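Local coordinates for exoglucanase A (Cellulomonas fimi, PDB 7CBD), which hydrolyses the beta-1,4-glucosidic linkages of cellulose with inversion of anomeric configuration, releasing cellobiose from the non-reducing chain ends, at residues Y188-I193 and G291-T296; A348-Y353 and D359-I364. All coordinates share one frame; numbering follows the deposited sequence. Where two conformers were deposited one is given.

Contact 1: Y188-I193 and G291-T296; sequences YNYIDI and GMLVDT
L293 lays its CD1 methyl over one face of the Y190 ring, 3.7 Å from the ring centroid and 18° off the ring normal, which meets the geometry of a CH-pi contact. The methyl stands 3.5 Å above the ring plane but is displaced from the middle toward the rim, with CD1 of Y190 its nearest ring atom. CG of L293 follows behind it at 3.7 Å from Y190 CE1, and the two side chains cross at about a right angle. With chi1 near -75°, CG of Y190 lies anti to the carbonyl carbon, and the ring reaches across toward residues 291-296, where the carbonyl O of G291 sits at its edge, 4.1 Å from Y190 CE1. The phenol OH is hydrogen-bonded to D359, outside the pair, which fixes the far end of the ring. Strands 187-192 and 291-295 are not neighbours in the sheet: strand 228-231 runs parallel between them, so the CA atoms of Y190 and L293 remain 8.1 Å apart and no hydrogen bond joins the segments. The contact therefore spans the concave side of the curled, largely parallel sheet, as expected inside the distorted alpha/beta barrel of glycosyl hydrolase family 6, and V230 of the middle strand also packs on L293. A second touch lies further on, where CD1 of I193 meets CE of M292 at 3.7 Å. The CB of M292 points away from 188-193, but bends at chi2 and chi3 curl the thioether back until its terminal methyl reaches the isoleucine.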
loop_
_atom_site.group_PDB
_atom_site.type_symbol
_atom_site.label_atom_id
_atom_site.label_comp_id
_atom_site.label_asym_id
_atom_site.label_seq_id
_atom_site.Cartn_x
_atom_site.Cartn_y
_atom_site.Cartn_z
ATOM N N TYR A 188 -3.185 11.508 11.950
ATOM C CA TYR A 188 -4.419 10.963 11.395
ATOM C C TYR A 188 -4.153 9.498 11.093
ATOM O O TYR A 188 -3.253 9.179 10.312
ATOM C CB TYR A 188 -4.790 11.726 10.112
ATOM C CG TYR A 188 -5.110 13.178 10.422
ATOM C CD1 TYR A 188 -6.428 13.593 10.565
ATOM C CD2 TYR A 188 -4.098 14.119 10.635
ATOM C CE1 TYR A 188 -6.738 14.906 10.899
ATOM C CE2 TYR A 188 -4.394 15.442 10.970
ATOM C CZ TYR A 188 -5.721 15.826 11.105
ATOM O OH TYR A 188 -6.048 17.125 11.447
ATOM N N ASN A 189 -4.907 8.607 11.731
ATOM C CA ASN A 189 -4.635 7.176 11.682
ATOM C C ASN A 189 -5.501 6.520 10.620
ATOM O O ASN A 189 -6.737 6.547 10.716
ATOM C CB ASN A 189 -4.928 6.538 13.036
ATOM C CG ASN A 189 -3.956 6.971 14.095
ATOM O OD1 ASN A 189 -2.795 7.249 13.813
ATOM N ND2 ASN A 189 -4.427 7.043 15.330
ATOM N N TYR A 190 -4.852 5.905 9.632
ATOM C CA TYR A 190 -5.527 5.167 8.572
ATOM C C TYR A 190 -5.192 3.691 8.742
ATOM O O TYR A 190 -4.049 3.276 8.516
ATOM C CB TYR A 190 -5.105 5.684 7.200
ATOM C CG TYR A 190 -5.737 7.020 6.862
ATOM C CD1 TYR A 190 -6.938 7.080 6.163
ATOM C CD2 TYR A 190 -5.144 8.222 7.253
ATOM C CE1 TYR A 190 -7.537 8.305 5.856
ATOM C CE2 TYR A 190 -5.734 9.452 6.957
ATOM C CZ TYR A 190 -6.928 9.479 6.253
ATOM O OH TYR A 190 -7.514 10.688 5.947
ATOM N N ILE A 191 -6.184 2.911 9.159
ATOM C CA ILE A 191 -5.999 1.481 9.382
ATOM C C ILE A 191 -5.950 0.766 8.034
ATOM O O ILE A 191 -6.776 1.010 7.150
ATOM C CB ILE A 191 -7.127 0.940 10.278
ATOM C CG1 ILE A 191 -6.880 1.329 11.745
ATOM C CG2 ILE A 191 -7.297 -0.572 10.109
ATOM C CD1 ILE A 191 -5.881 0.435 12.465
ATOM N N ASP A 192 -4.985 -0.135 7.873
ATOM C CA ASP A 192 -4.885 -0.892 6.636
ATOM C C ASP A 192 -6.042 -1.881 6.518
ATOM O O ASP A 192 -6.395 -2.565 7.484
ATOM C CB ASP A 192 -3.572 -1.663 6.616
ATOM C CG ASP A 192 -3.386 -2.416 5.337
ATOM O OD1 ASP A 192 -2.855 -1.798 4.400
ATOM O OD2 ASP A 192 -3.803 -3.598 5.259
ATOM N N ILE A 193 -6.618 -1.976 5.316
ATOM C CA ILE A 193 -7.732 -2.895 5.086
ATOM C C ILE A 193 -7.455 -3.872 3.945
ATOM O O ILE A 193 -8.379 -4.323 3.259
ATOM C CB ILE A 193 -9.082 -2.163 4.920
ATOM C CG1 ILE A 193 -9.064 -1.215 3.717
ATOM C CG2 ILE A 193 -9.450 -1.452 6.204
ATOM C CD1 ILE A 193 -10.448 -0.860 3.227
ATOM N N GLY A 291 -13.082 8.166 6.187
ATOM C CA GLY A 291 -12.666 8.300 4.805
ATOM C C GLY A 291 -11.732 7.184 4.392
ATOM O O GLY A 291 -11.136 6.506 5.238
ATOM N N MET A 292 -11.586 6.995 3.087
ATOM C CA MET A 292 -10.837 5.882 2.528
ATOM C C MET A 292 -9.691 6.407 1.678
ATOM O O MET A 292 -9.800 7.457 1.041
ATOM C CB MET A 292 -11.738 4.989 1.651
ATOM C CG MET A 292 -13.083 4.644 2.298
ATOM S SD MET A 292 -13.001 3.727 3.851
ATOM C CE MET A 292 -12.661 2.106 3.193
ATOM N N LEU A 293 -8.593 5.656 1.671
ATOM C CA LEU A 293 -7.468 5.898 0.783
ATOM C C LEU A 293 -7.224 4.646 -0.047
ATOM O O LEU A 293 -7.466 3.534 0.423
ATOM C CB LEU A 293 -6.178 6.173 1.564
ATOM C CG LEU A 293 -6.176 7.325 2.562
ATOM C CD1 LEU A 293 -4.877 7.319 3.341
ATOM C CD2 LEU A 293 -6.359 8.660 1.846
ATOM N N VAL A 294 -6.739 4.822 -1.279
ATOM C CA VAL A 294 -6.202 3.720 -2.070
ATOM C C VAL A 294 -4.747 4.031 -2.389
ATOM O O VAL A 294 -4.438 5.135 -2.850
ATOM C CB VAL A 294 -6.994 3.468 -3.368
ATOM C CG1 VAL A 294 -6.381 2.298 -4.132
ATOM C CG2 VAL A 294 -8.444 3.180 -3.073
ATOM N N ASP A 295 -3.863 3.061 -2.137
ATOM C CA ASP A 295 -2.479 3.117 -2.590
ATOM C C ASP A 295 -2.469 2.807 -4.080
ATOM O O ASP A 295 -2.668 1.654 -4.478
ATOM C CB ASP A 295 -1.652 2.083 -1.831
ATOM C CG ASP A 295 -0.172 2.130 -2.183
ATOM O OD1 ASP A 295 0.219 2.936 -3.053
ATOM O OD2 ASP A 295 0.610 1.370 -1.576
ATOM N N THR A 296 -2.251 3.837 -4.901
ATOM C CA THR A 296 -2.254 3.720 -6.357
ATOM C C THR A 296 -0.843 3.620 -6.937
ATOM O O THR A 296 -0.654 3.790 -8.149
ATOM C CB THR A 296 -3.009 4.901 -6.974
ATOM O OG1 THR A 296 -2.435 6.125 -6.503
ATOM C CG2 THR A 296 -4.479 4.863 -6.586
#

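Contact 2: A348-Y353 and D359-I364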
loop_
_atom_site.group_PDB
_atom_site.type_symbol
_atom_site.label_atom_id
_atom_site.label_comp_id
_atom_site.label_asym_id
_atom_site.label_seq_id
_atom_site.Cartn_x
_atom_site.Cartn_y
_atom_site.Cartn_z
ATOM N N ALA A 348 -5.606 14.672 -3.860
ATOM C CA ALA A 348 -6.605 14.866 -2.821
ATOM C C ALA A 348 -8.005 14.741 -3.409
ATOM O O ALA A 348 -8.254 15.164 -4.541
ATOM C CB ALA A 348 -6.443 16.252 -2.207
ATOM N N THR A 349 -8.914 14.151 -2.629
ATOM C CA THR A 349 -10.345 14.089 -2.914
ATOM C C THR A 349 -10.654 13.858 -4.400
ATOM O O THR A 349 -11.299 14.698 -5.036
ATOM C CB THR A 349 -11.075 15.322 -2.388
ATOM O OG1 THR A 349 -10.520 16.514 -2.969
ATOM C CG2 THR A 349 -10.959 15.403 -0.882
ATOM N N PRO A 350 -10.200 12.745 -4.977
ATOM C CA PRO A 350 -10.466 12.506 -6.402
ATOM C C PRO A 350 -11.961 12.410 -6.662
ATOM O O PRO A 350 -12.716 11.862 -5.855
ATOM C CB PRO A 350 -9.762 11.174 -6.674
ATOM C CG PRO A 350 -9.681 10.506 -5.332
ATOM C CD PRO A 350 -9.452 11.627 -4.370
ATOM N N SER A 351 -12.381 12.939 -7.804
ATOM C CA SER A 351 -13.791 13.013 -8.147
ATOM C C SER A 351 -14.239 11.747 -8.871
ATOM O O SER A 351 -13.429 10.969 -9.384
ATOM C CB SER A 351 -14.049 14.220 -9.045
ATOM O OG SER A 351 -13.403 14.040 -10.288
ATOM N N GLY A 352 -15.557 11.550 -8.905
ATOM C CA GLY A 352 -16.171 10.505 -9.698
ATOM C C GLY A 352 -16.445 9.197 -8.987
ATOM O O GLY A 352 -16.944 8.263 -9.630
ATOM N N TYR A 353 -16.152 9.103 -7.691
ATOM C CA TYR A 353 -16.251 7.851 -6.946
ATOM C C TYR A 353 -16.927 8.083 -5.598
ATOM O O TYR A 353 -16.424 7.678 -4.548
ATOM C CB TYR A 353 -14.867 7.253 -6.707
ATOM C CG TYR A 353 -13.959 7.221 -7.914
ATOM C CD1 TYR A 353 -14.172 6.317 -8.948
ATOM C CD2 TYR A 353 -12.872 8.080 -8.006
ATOM C CE1 TYR A 353 -13.330 6.274 -10.041
ATOM C CE2 TYR A 353 -12.024 8.043 -9.095
ATOM C CZ TYR A 353 -12.260 7.145 -10.111
ATOM O OH TYR A 353 -11.412 7.119 -11.198
ATOM N N ASP A 359 -10.661 10.054 0.617
ATOM C CA ASP A 359 -9.947 11.253 1.045
ATOM C C ASP A 359 -8.868 11.649 0.044
ATOM O O ASP A 359 -8.594 12.844 -0.128
ATOM C CB ASP A 359 -9.276 11.016 2.402
ATOM C CG ASP A 359 -10.244 11.072 3.572
ATOM O OD1 ASP A 359 -11.422 11.462 3.406
ATOM O OD2 ASP A 359 -9.814 10.712 4.685
ATOM N N ALA A 360 -8.233 10.668 -0.598
ATOM C CA ALA A 360 -7.094 10.885 -1.483
ATOM C C ALA A 360 -6.695 9.566 -2.126
ATOM O O ALA A 360 -6.994 8.483 -1.610
ATOM C CB ALA A 360 -5.889 11.437 -0.718
ATOM N N PHE A 361 -6.016 9.677 -3.269
ATOM C CA PHE A 361 -5.117 8.630 -3.742
ATOM C C PHE A 361 -3.722 8.971 -3.239
ATOM O O PHE A 361 -3.317 10.142 -3.238
ATOM C CB PHE A 361 -5.104 8.543 -5.273
ATOM C CG PHE A 361 -6.419 8.135 -5.869
ATOM C CD1 PHE A 361 -7.214 7.188 -5.243
ATOM C CD2 PHE A 361 -6.857 8.688 -7.066
ATOM C CE1 PHE A 361 -8.425 6.808 -5.787
ATOM C CE2 PHE A 361 -8.072 8.307 -7.621
ATOM C CZ PHE A 361 -8.859 7.373 -6.975
ATOM N N VAL A 362 -2.994 7.941 -2.802
ATOM C CA VAL A 362 -1.677 8.090 -2.200
ATOM C C VAL A 362 -0.770 7.020 -2.786
ATOM O O VAL A 362 -1.231 5.985 -3.272
ATOM C CB VAL A 362 -1.734 7.955 -0.660
ATOM C CG1 VAL A 362 -2.340 9.194 -0.034
ATOM C CG2 VAL A 362 -2.554 6.726 -0.282
ATOM N N TRP A 363 0.537 7.275 -2.735
ATOM C CA TRP A 363 1.551 6.256 -3.023
ATOM C C TRP A 363 2.152 5.863 -1.682
ATOM O O TRP A 363 3.062 6.532 -1.176
ATOM C CB TRP A 363 2.616 6.767 -3.982
ATOM C CG TRP A 363 2.154 6.859 -5.394
ATOM C CD1 TRP A 363 0.899 6.596 -5.880
ATOM C CD2 TRP A 363 2.950 7.240 -6.519
ATOM N NE1 TRP A 363 0.876 6.785 -7.249
ATOM C CE2 TRP A 363 2.120 7.193 -7.659
ATOM C CE3 TRP A 363 4.285 7.624 -6.668
ATOM C CZ2 TRP A 363 2.588 7.515 -8.935
ATOM C CZ3 TRP A 363 4.748 7.946 -7.933
ATOM C CH2 TRP A 363 3.899 7.889 -9.052
ATOM N N ILE A 364 1.626 4.792 -1.092
ATOM C CA ILE A 364 2.168 4.324 0.176
ATOM C C ILE A 364 3.440 3.519 -0.064
ATOM O O ILE A 364 4.525 3.890 0.391
ATOM C CB ILE A 364 1.114 3.561 1.003
ATOM C CG1 ILE A 364 -0.126 4.428 1.259
ATOM C CG2 ILE A 364 1.717 3.119 2.318
ATOM C CD1 ILE A 364 0.149 5.754 1.969
#
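The carbonyl O of D359 is gripped by two donors: the backbone N of T349, at 2.8 Å, and the side-chain amide ND2 of N8. The N-H of T349 points well at its acceptor (161°), yet it lies above the carbonyl plane, 48° out of it. Next to this bond A348 and A360 form an antiparallel, non-hydrogen-bonded pair, CA to CA 4.2 Å, whose methyls share one face of the sheet; it joins strand 347-348 to strand 358-362 at the margin of the family 6 catalytic domain's sheet. Beyond the pair the chain leaves the strand, and P350 lies over one face of the F361 ring. Its CG stands over the ring centre, 3.6 Å from the centroid and 13° off the normal, a CH-pi contact, while CB leans toward the rim at 3.5 Å from F361 CE2. The first torsion of F361 sets CG beside the backbone N, which brings the ring back beneath the proline. At the ring's edge, CE2 of Y353 approaches F361 CZ at 3.9 Å, the two side chains crossing at about a right angle. The one hydrogen bond between the segments thus lies where the loop leaves the strand; beyond it P350 and Y353 meet F361 through apolar contacts, which lack the direction of the backbone bond.

Contacts 1 and 2 meet in one sheet, their centres 10 Å apart, because strands 291-295 and 358-362 are parallel neighbours in it. Two bonds probably couple them: Y190 OH to D359 OD2 at 2.6 Å, and M292 O to D359 N at 2.8 Å. D359 thus ties strand 187-192 to the region where 348-353 packs, while L293 also touches the side chains of D359, A360 and V362. Further along, T296 OG1 packs against W363 CD1 at 3.4 Å. Contact 1 is the nearer to the catalytic centre, with the I193 side chain about 11 Å from that of D149, the predicted proton donor; contact 2 lies away from the annotated sites.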